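PDB 1KOE: endostatin from Mus musculus, which inhibits angiogenesis as the C-terminal, probably heparin-binding fragment of the collagen XVIII alpha1 chain. Local coordinates for residues V3-G15 with I94-W108. Residues are numbered along the deposited sequence; the frame is centred on the assembly and turned at random.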
ATOM      1  N   VAL A   3     -14.937  -9.189  -2.035  1.00 10.21           N
ATOM      2  CA  VAL A   3     -13.615  -8.815  -2.526  1.00  9.99           C
ATOM      3  C   VAL A   3     -13.184  -7.576  -1.745  1.00 11.74           C
ATOM      4  O   VAL A   3     -14.024  -6.869  -1.201  1.00 13.00           O
ATOM      5  CB  VAL A   3     -13.638  -8.420  -4.025  1.00 10.45           C
ATOM      6  CG1 VAL A   3     -13.999  -9.609  -4.910  1.00 10.92           C
ATOM      7  CG2 VAL A   3     -14.568  -7.266  -4.244  1.00  9.04           C
ATOM      8  N   LEU A   4     -11.879  -7.320  -1.712  1.00 10.15           N
ATOM      9  CA  LEU A   4     -11.311  -6.132  -1.076  1.00  9.08           C
ATOM     10  C   LEU A   4     -10.479  -5.445  -2.148  1.00  8.62           C
ATOM     11  O   LEU A   4      -9.609  -6.074  -2.771  1.00  9.84           O
ATOM     12  CB  LEU A   4     -10.396  -6.504   0.095  1.00 10.41           C
ATOM     13  CG  LEU A   4     -11.037  -7.196   1.297  1.00 12.91           C
ATOM     14  CD1 LEU A   4      -9.950  -7.492   2.331  1.00 13.77           C
ATOM     15  CD2 LEU A   4     -12.134  -6.319   1.889  1.00 10.92           C
ATOM     16  N   HIS A   5     -10.730  -4.160  -2.367  1.00  6.26           N
ATOM     17  CA  HIS A   5      -9.985  -3.408  -3.374  1.00  7.37           C
ATOM     18  C   HIS A   5      -8.653  -2.808  -2.859  1.00  9.63           C
ATOM     19  O   HIS A   5      -8.595  -2.248  -1.749  1.00  8.50           O
ATOM     20  CB  HIS A   5     -10.846  -2.291  -3.962  1.00  6.13           C
ATOM     21  CG  HIS A   5     -12.054  -2.784  -4.703  1.00  9.30           C
ATOM     22  ND1 HIS A   5     -13.239  -3.090  -4.076  1.00 10.67           N
ATOM     23  CD2 HIS A   5     -12.242  -3.054  -6.021  1.00 11.21           C
ATOM     24  CE1 HIS A   5     -14.110  -3.531  -4.970  1.00 11.23           C
ATOM     25  NE2 HIS A   5     -13.533  -3.515  -6.152  1.00  9.19           N
ATOM     26  N   LEU A   6      -7.601  -2.935  -3.664  1.00  5.90           N
ATOM     27  CA  LEU A   6      -6.283  -2.370  -3.357  1.00  6.16           C
ATOM     28  C   LEU A   6      -6.092  -1.326  -4.465  1.00  8.08           C
ATOM     29  O   LEU A   6      -6.038  -1.667  -5.645  1.00  8.41           O
ATOM     30  CB  LEU A   6      -5.201  -3.448  -3.415  1.00  7.80           C
ATOM     31  CG  LEU A   6      -3.777  -3.038  -3.025  1.00  8.59           C
ATOM     32  CD1 LEU A   6      -3.695  -2.674  -1.566  1.00  8.94           C
ATOM     33  CD2 LEU A   6      -2.826  -4.210  -3.316  1.00 11.98           C
ATOM     34  N   VAL A   7      -5.998  -0.053  -4.088  1.00  7.00           N
ATOM     35  CA  VAL A   7      -5.954   1.049  -5.037  1.00  6.28           C
ATOM     36  C   VAL A   7      -4.887   2.065  -4.660  1.00  7.86           C
ATOM     37  O   VAL A   7      -4.703   2.378  -3.487  1.00  8.99           O
ATOM     38  CB  VAL A   7      -7.343   1.770  -5.051  1.00  7.09           C
ATOM     39  CG1 VAL A   7      -7.402   2.814  -6.153  1.00  9.37           C
ATOM     40  CG2 VAL A   7      -8.476   0.755  -5.241  1.00 10.88           C
ATOM     41  N   ALA A   8      -4.178   2.584  -5.651  1.00  7.05           N
ATOM     42  CA  ALA A   8      -3.130   3.560  -5.379  1.00  8.14           C
ATOM     43  C   ALA A   8      -3.627   5.017  -5.307  1.00  8.47           C
ATOM     44  O   ALA A   8      -4.591   5.407  -6.004  1.00  8.37           O
ATOM     45  CB  ALA A   8      -2.041   3.445  -6.451  1.00  8.87           C
ATOM     46  N   LEU A   9      -2.960   5.816  -4.473  1.00  7.30           N
ATOM     47  CA  LEU A   9      -3.257   7.242  -4.413  1.00  8.01           C
ATOM     48  C   LEU A   9      -2.903   7.848  -5.787  1.00  7.11           C
ATOM     49  O   LEU A   9      -2.016   7.350  -6.493  1.00  9.42           O
ATOM     50  CB  LEU A   9      -2.470   7.937  -3.300  1.00  6.67           C
ATOM     51  CG  LEU A   9      -2.942   7.635  -1.869  1.00  9.61           C
ATOM     52  CD1 LEU A   9      -2.079   8.421  -0.905  1.00  9.50           C
ATOM     53  CD2 LEU A   9      -4.411   8.066  -1.677  1.00 11.47           C
ATOM     54  N   ASN A  10      -3.557   8.946  -6.138  1.00  6.40           N
ATOM     55  CA  ASN A  10      -3.373   9.568  -7.443  1.00  7.10           C
ATOM     56  C   ASN A  10      -2.035  10.254  -7.704  1.00  9.58           C
ATOM     57  O   ASN A  10      -1.796  10.713  -8.822  1.00 10.63           O
ATOM     58  CB  ASN A  10      -4.541  10.511  -7.751  1.00  7.91           C
ATOM     59  CG  ASN A  10      -5.862   9.766  -7.931  1.00  8.97           C
ATOM     60  OD1 ASN A  10      -5.895   8.619  -8.382  1.00 11.21           O
ATOM     61  ND2 ASN A  10      -6.962  10.427  -7.583  1.00 10.82           N
ATOM     62  N   THR A  11      -1.213  10.402  -6.669  1.00  7.40           N
ATOM     63  CA  THR A  11       0.117  10.978  -6.852  1.00  9.45           C
ATOM     64  C   THR A  11       1.066  10.242  -5.931  1.00  9.36           C
ATOM     65  O   THR A  11       0.637   9.616  -4.961  1.00  8.96           O
ATOM     66  CB  THR A  11       0.223  12.470  -6.425  1.00 13.02           C
ATOM     67  OG1 THR A  11       0.152  12.563  -4.996  1.00 17.83           O
ATOM     68  CG2 THR A  11      -0.874  13.314  -7.047  1.00 15.46           C
ATOM     69  N   PRO A  12       2.366  10.206  -6.297  1.00 12.03           N
ATOM     70  CA  PRO A  12       3.324   9.535  -5.418  1.00 10.16           C
ATOM     71  C   PRO A  12       3.481  10.472  -4.224  1.00  9.92           C
ATOM     72  O   PRO A  12       3.089  11.653  -4.293  1.00 12.33           O
ATOM     73  CB  PRO A  12       4.599   9.503  -6.266  1.00 12.46           C
ATOM     74  CG  PRO A  12       4.469  10.682  -7.158  1.00 15.97           C
ATOM     75  CD  PRO A  12       3.004  10.632  -7.551  1.00 16.15           C
ATOM     76  N   LEU A  13       4.031   9.951  -3.132  1.00  9.68           N
ATOM     77  CA  LEU A  13       4.257  10.740  -1.933  1.00  8.42           C
ATOM     78  C   LEU A  13       5.622  10.413  -1.377  1.00  7.98           C
ATOM     79  O   LEU A  13       6.116   9.299  -1.541  1.00  8.15           O
ATOM     80  CB  LEU A  13       3.214  10.386  -0.869  1.00 11.10           C
ATOM     81  CG  LEU A  13       1.739  10.795  -1.079  1.00 13.54           C
ATOM     82  CD1 LEU A  13       0.938  10.380   0.158  1.00 15.50           C
ATOM     83  CD2 LEU A  13       1.626  12.286  -1.291  1.00 14.35           C
ATOM     84  N   SER A  14       6.254  11.397  -0.755  1.00  9.42           N
ATOM     85  CA  SER A  14       7.540  11.160  -0.101  1.00  9.11           C
ATOM     86  C   SER A  14       7.172  10.581   1.279  1.00  9.32           C
ATOM     87  O   SER A  14       5.993  10.401   1.588  1.00 10.06           O
ATOM     88  CB  SER A  14       8.288  12.484   0.084  1.00 10.20           C
ATOM     89  OG  SER A  14       7.647  13.300   1.051  1.00 10.67           O
ATOM     90  N   GLY A  15       8.170  10.333   2.120  1.00  7.94           N
ATOM     91  CA  GLY A  15       7.905   9.806   3.441  1.00  8.69           C
ATOM     92  C   GLY A  15       7.224  10.805   4.371  1.00  9.35           C
ATOM     93  O   GLY A  15       6.718  10.411   5.418  1.00 11.59           O
ATOM     94  N   ILE A  94      -1.911  -2.426 -11.080  1.00  9.91           N
ATOM     95  CA  ILE A  94      -2.437  -1.655  -9.969  1.00 10.26           C
ATOM     96  C   ILE A  94      -2.813  -0.295 -10.517  1.00  9.79           C
ATOM     97  O   ILE A  94      -2.020   0.354 -11.203  1.00 10.47           O
ATOM     98  CB  ILE A  94      -1.436  -1.526  -8.801  1.00 13.89           C
ATOM     99  CG1 ILE A  94      -1.173  -2.924  -8.210  1.00 16.94           C
ATOM    100  CG2 ILE A  94      -1.990  -0.545  -7.737  1.00 13.66           C
ATOM    101  CD1 ILE A  94      -0.249  -2.944  -7.032  1.00 20.65           C
ATOM    102  N   PHE A  95      -4.077   0.059 -10.324  1.00 10.02           N
ATOM    103  CA  PHE A  95      -4.626   1.342 -10.772  1.00 10.35           C
ATOM    104  C   PHE A  95      -4.811   2.329  -9.610  1.00 10.13           C
ATOM    105  O   PHE A  95      -5.087   1.926  -8.472  1.00  9.50           O
ATOM    106  CB  PHE A  95      -6.007   1.132 -11.421  1.00  8.78           C
ATOM    107  CG  PHE A  95      -5.965   0.304 -12.659  1.00 11.12           C
ATOM    108  CD1 PHE A  95      -5.725   0.895 -13.886  1.00 16.49           C
ATOM    109  CD2 PHE A  95      -6.145  -1.069 -12.603  1.00 12.05           C
ATOM    110  CE1 PHE A  95      -5.657   0.120 -15.050  1.00 16.99           C
ATOM    111  CE2 PHE A  95      -6.079  -1.836 -13.755  1.00 19.05           C
ATOM    112  CZ  PHE A  95      -5.832  -1.235 -14.979  1.00 13.69           C
ATOM    113  N   SER A  96      -4.662   3.614  -9.920  1.00  9.09           N
ATOM    114  CA  SER A  96      -4.907   4.678  -8.955  1.00  8.23           C
ATOM    115  C   SER A  96      -6.439   4.880  -8.943  1.00 10.53           C
ATOM    116  O   SER A  96      -7.146   4.309  -9.799  1.00  9.05           O
ATOM    117  CB  SER A  96      -4.219   5.949  -9.419  1.00  7.47           C
ATOM    118  OG  SER A  96      -4.701   6.336 -10.689  1.00 11.40           O
ATOM    119  N   PHE A  97      -6.941   5.707  -8.022  1.00  8.96           N
ATOM    120  CA  PHE A  97      -8.384   5.957  -7.914  1.00  8.36           C
ATOM    121  C   PHE A  97      -8.960   6.524  -9.205  1.00 10.56           C
ATOM    122  O   PHE A  97     -10.076   6.158  -9.605  1.00 10.48           O
ATOM    123  CB  PHE A  97      -8.691   6.899  -6.742  1.00  8.82           C
ATOM    124  CG  PHE A  97      -8.591   6.235  -5.403  1.00  7.88           C
ATOM    125  CD1 PHE A  97      -9.612   5.389  -4.955  1.00  7.40           C
ATOM    126  CD2 PHE A  97      -7.464   6.421  -4.600  1.00  9.14           C
ATOM    127  CE1 PHE A  97      -9.519   4.728  -3.737  1.00  9.69           C
ATOM    128  CE2 PHE A  97      -7.353   5.771  -3.373  1.00  9.95           C
ATOM    129  CZ  PHE A  97      -8.385   4.915  -2.937  1.00 10.14           C
ATOM    130  N   ASP A  98      -8.209   7.399  -9.869  1.00 10.70           N
ATOM    131  CA  ASP A  98      -8.690   7.982 -11.114  1.00 11.77           C
ATOM    132  C   ASP A  98      -8.474   7.111 -12.371  1.00 13.33           C
ATOM    133  O   ASP A  98      -8.580   7.611 -13.501  1.00 15.58           O
ATOM    134  CB  ASP A  98      -8.169   9.420 -11.305  1.00 10.84           C
ATOM    135  CG  ASP A  98      -6.653   9.501 -11.447  1.00 16.86           C
ATOM    136  OD1 ASP A  98      -5.997   8.471 -11.705  1.00 13.35           O
ATOM    137  OD2 ASP A  98      -6.111  10.622 -11.293  1.00 21.65           O
ATOM    138  N   GLY A  99      -8.136   5.835 -12.161  1.00  9.84           N
ATOM    139  CA  GLY A  99      -8.006   4.889 -13.250  1.00  9.11           C
ATOM    140  C   GLY A  99      -6.734   4.744 -14.041  1.00 11.25           C
ATOM    141  O   GLY A  99      -6.758   4.113 -15.092  1.00 16.51           O
ATOM    142  N   ARG A 100      -5.621   5.251 -13.548  1.00 10.63           N
ATOM    143  CA  ARG A 100      -4.358   5.123 -14.263  1.00 10.06           C
ATOM    144  C   ARG A 100      -3.512   3.946 -13.781  1.00 11.45           C
ATOM    145  O   ARG A 100      -3.456   3.662 -12.574  1.00 10.90           O
ATOM    146  CB  ARG A 100      -3.547   6.413 -14.127  1.00 13.52           C
ATOM    147  CG  ARG A 100      -4.123   7.598 -14.895  1.00 13.17           C
ATOM    148  CD  ARG A 100      -3.376   8.861 -14.524  1.00 12.67           C
ATOM    149  NE  ARG A 100      -3.716   9.268 -13.172  1.00 14.67           N
ATOM    150  CZ  ARG A 100      -2.933   9.970 -12.361  1.00 17.38           C
ATOM    151  NH1 ARG A 100      -1.734  10.363 -12.756  1.00 17.60           N
ATOM    152  NH2 ARG A 100      -3.352  10.274 -11.145  1.00 20.61           N
ATOM    153  N   ASP A 101      -2.894   3.236 -14.726  1.00 10.87           N
ATOM    154  CA  ASP A 101      -2.023   2.113 -14.379  1.00 11.26           C
ATOM    155  C   ASP A 101      -0.708   2.752 -13.902  1.00 13.62           C
ATOM    156  O   ASP A 101       0.019   3.397 -14.679  1.00 12.96           O
ATOM    157  CB  ASP A 101      -1.789   1.223 -15.604  1.00 12.93           C
ATOM    158  CG  ASP A 101      -0.882   0.024 -15.309  1.00 15.24           C
ATOM    159  OD1 ASP A 101       0.032   0.087 -14.470  1.00 14.40           O
ATOM    160  OD2 ASP A 101      -1.056  -1.002 -15.968  1.00 19.77           O
ATOM    161  N   VAL A 102      -0.408   2.558 -12.623  1.00 10.94           N
ATOM    162  CA  VAL A 102       0.771   3.148 -12.002  1.00 12.62           C
ATOM    163  C   VAL A 102       2.125   2.720 -12.596  1.00 14.13           C
ATOM    164  O   VAL A 102       3.112   3.459 -12.526  1.00 14.25           O
ATOM    165  CB  VAL A 102       0.736   2.918 -10.468  1.00 16.76           C
ATOM    166  CG1 VAL A 102       1.005   1.465 -10.128  1.00 14.71           C
ATOM    167  CG2 VAL A 102       1.718   3.807  -9.790  1.00 35.08           C
ATOM    168  N   LEU A 103       2.175   1.535 -13.191  1.00 15.56           N
ATOM    169  CA  LEU A 103       3.419   1.063 -13.789  1.00 18.76           C
ATOM    170  C   LEU A 103       3.624   1.653 -15.191  1.00 21.57           C
ATOM    171  O   LEU A 103       4.750   1.973 -15.574  1.00 23.34           O
ATOM    172  CB  LEU A 103       3.459  -0.470 -13.856  1.00 20.08           C
ATOM    173  CG  LEU A 103       4.845  -1.087 -13.649  1.00 28.99           C
ATOM    174  CD1 LEU A 103       5.231  -0.951 -12.194  1.00 32.72           C
ATOM    175  CD2 LEU A 103       4.835  -2.543 -14.042  1.00 34.23           C
ATOM    176  N   ARG A 104       2.532   1.883 -15.914  1.00 20.15           N
ATOM    177  CA  ARG A 104       2.643   2.394 -17.275  1.00 21.02           C
ATOM    178  C   ARG A 104       2.559   3.902 -17.411  1.00 22.41           C
ATOM    179  O   ARG A 104       2.852   4.448 -18.469  1.00 24.72           O
ATOM    180  CB  ARG A 104       1.586   1.736 -18.168  1.00 22.27           C
ATOM    181  CG  ARG A 104       1.744   0.223 -18.315  1.00 22.44           C
ATOM    182  N   HIS A 105       2.177   4.580 -16.337  1.00 20.26           N
ATOM    183  CA  HIS A 105       2.022   6.022 -16.376  1.00 19.34           C
ATOM    184  C   HIS A 105       3.219   6.805 -15.819  1.00 17.20           C
ATOM    185  O   HIS A 105       3.641   6.588 -14.692  1.00 17.26           O
ATOM    186  CB  HIS A 105       0.743   6.392 -15.639  1.00 18.34           C
ATOM    187  CG  HIS A 105       0.199   7.711 -16.042  1.00 23.21           C
ATOM    188  ND1 HIS A 105       0.714   8.903 -15.579  1.00 27.01           N
ATOM    189  CD2 HIS A 105      -0.796   8.035 -16.904  1.00 24.92           C
ATOM    190  CE1 HIS A 105       0.066   9.908 -16.141  1.00 28.51           C
ATOM    191  NE2 HIS A 105      -0.857   9.407 -16.948  1.00 29.24           N
ATOM    192  N   PRO A 106       3.699   7.816 -16.553  1.00 17.89           N
ATOM    193  CA  PRO A 106       4.850   8.611 -16.101  1.00 16.49           C
ATOM    194  C   PRO A 106       4.687   9.476 -14.842  1.00 18.47           C
ATOM    195  O   PRO A 106       5.684   9.978 -14.310  1.00 19.70           O
ATOM    196  CB  PRO A 106       5.192   9.450 -17.336  1.00 20.92           C
ATOM    197  CG  PRO A 106       3.839   9.666 -17.977  1.00 19.91           C
ATOM    198  CD  PRO A 106       3.210   8.285 -17.865  1.00 20.85           C
ATOM    199  N   ALA A 107       3.450   9.616 -14.348  1.00 15.25           N
ATOM    200  CA  ALA A 107       3.185  10.427 -13.154  1.00 13.10           C
ATOM    201  C   ALA A 107       3.849   9.834 -11.915  1.00 12.10           C
ATOM    202  O   ALA A 107       3.994  10.508 -10.898  1.00 16.31           O
ATOM    203  CB  ALA A 107       1.690  10.601 -12.931  1.00 14.32           C
ATOM    204  N   TRP A 108       4.205   8.557 -11.993  1.00 11.10           N
ATOM    205  CA  TRP A 108       4.919   7.870 -10.911  1.00 12.47           C
ATOM    206  C   TRP A 108       6.284   7.494 -11.513  1.00 14.31           C
ATOM    207  O   TRP A 108       6.445   6.422 -12.102  1.00 16.32           O
ATOM    208  CB  TRP A 108       4.173   6.608 -10.473  1.00 11.95           C
ATOM    209  CG  TRP A 108       2.855   6.877  -9.794  1.00 11.69           C
ATOM    210  CD1 TRP A 108       2.641   7.031  -8.454  1.00 12.75           C
ATOM    211  CD2 TRP A 108       1.567   6.997 -10.425  1.00 11.65           C
ATOM    212  NE1 TRP A 108       1.302   7.241  -8.215  1.00 15.29           N
ATOM    213  CE2 TRP A 108       0.622   7.227  -9.401  1.00 11.33           C
ATOM    214  CE3 TRP A 108       1.125   6.929 -11.752  1.00 11.70           C
ATOM    215  CZ2 TRP A 108      -0.736   7.392  -9.661  1.00 10.78           C
ATOM    216  CZ3 TRP A 108      -0.230   7.091 -12.016  1.00 13.94           C
ATOM    217  CH2 TRP A 108      -1.145   7.321 -10.969  1.00 14.46           C
TER
HETATM  218  O   HOH W   1      -6.103  -0.696  -8.213  1.00  7.88           O
HETATM  219  O   HOH W   2       0.571   6.884  -5.278  1.00  8.09           O
HETATM  220  O   HOH W   3      -0.597  12.211 -11.055  1.00 41.29           O
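Asn-10 lies against the type I turn from Ser-96 to Gly-99; its side chain packs on that turn and on Arg-100 just beyond it. CB comes up to the guanidinium edge of Arg-100, 3.6 Å from NH2. With chi1 at -67°, CG stands beside the backbone N and 3.5 Å from Asp-98 OD2, the amide laid over the carboxylate with planes 11° apart. ND2 is farther off, nearest the same OD2 (3.8 Å). OD1 accepts from Asp-98 N over 3.0 Å, a nearly straight bond (160°). The backbone O of Asn-10 takes Arg-100 NH2 on an in-plane lone pair (2.8 Å). Arg-100 also grips Asp-98 side-on through NE and NH2, fixing the carboxylate under the amide; Ser-96 OG donates to Asp-98 OD1 from the face opposite Arg-100 NE. At the end of the strand, Ala-8 N bonds to Phe-95 O (3.0 Å), carrying the single beta bridge of Ala-8 with Ser-96, and Val-7 CG1 makes a CH-pi contact over the Phe-97 ring. In this endostatin domain, of the C-type lectin clan, loop 94-108 thus lies alongside the end of strand 4-8, central in the mixed sheet, with Phe-97 reaching Ala-31 of helix 19-33 and Cys-167 of strand 166-169.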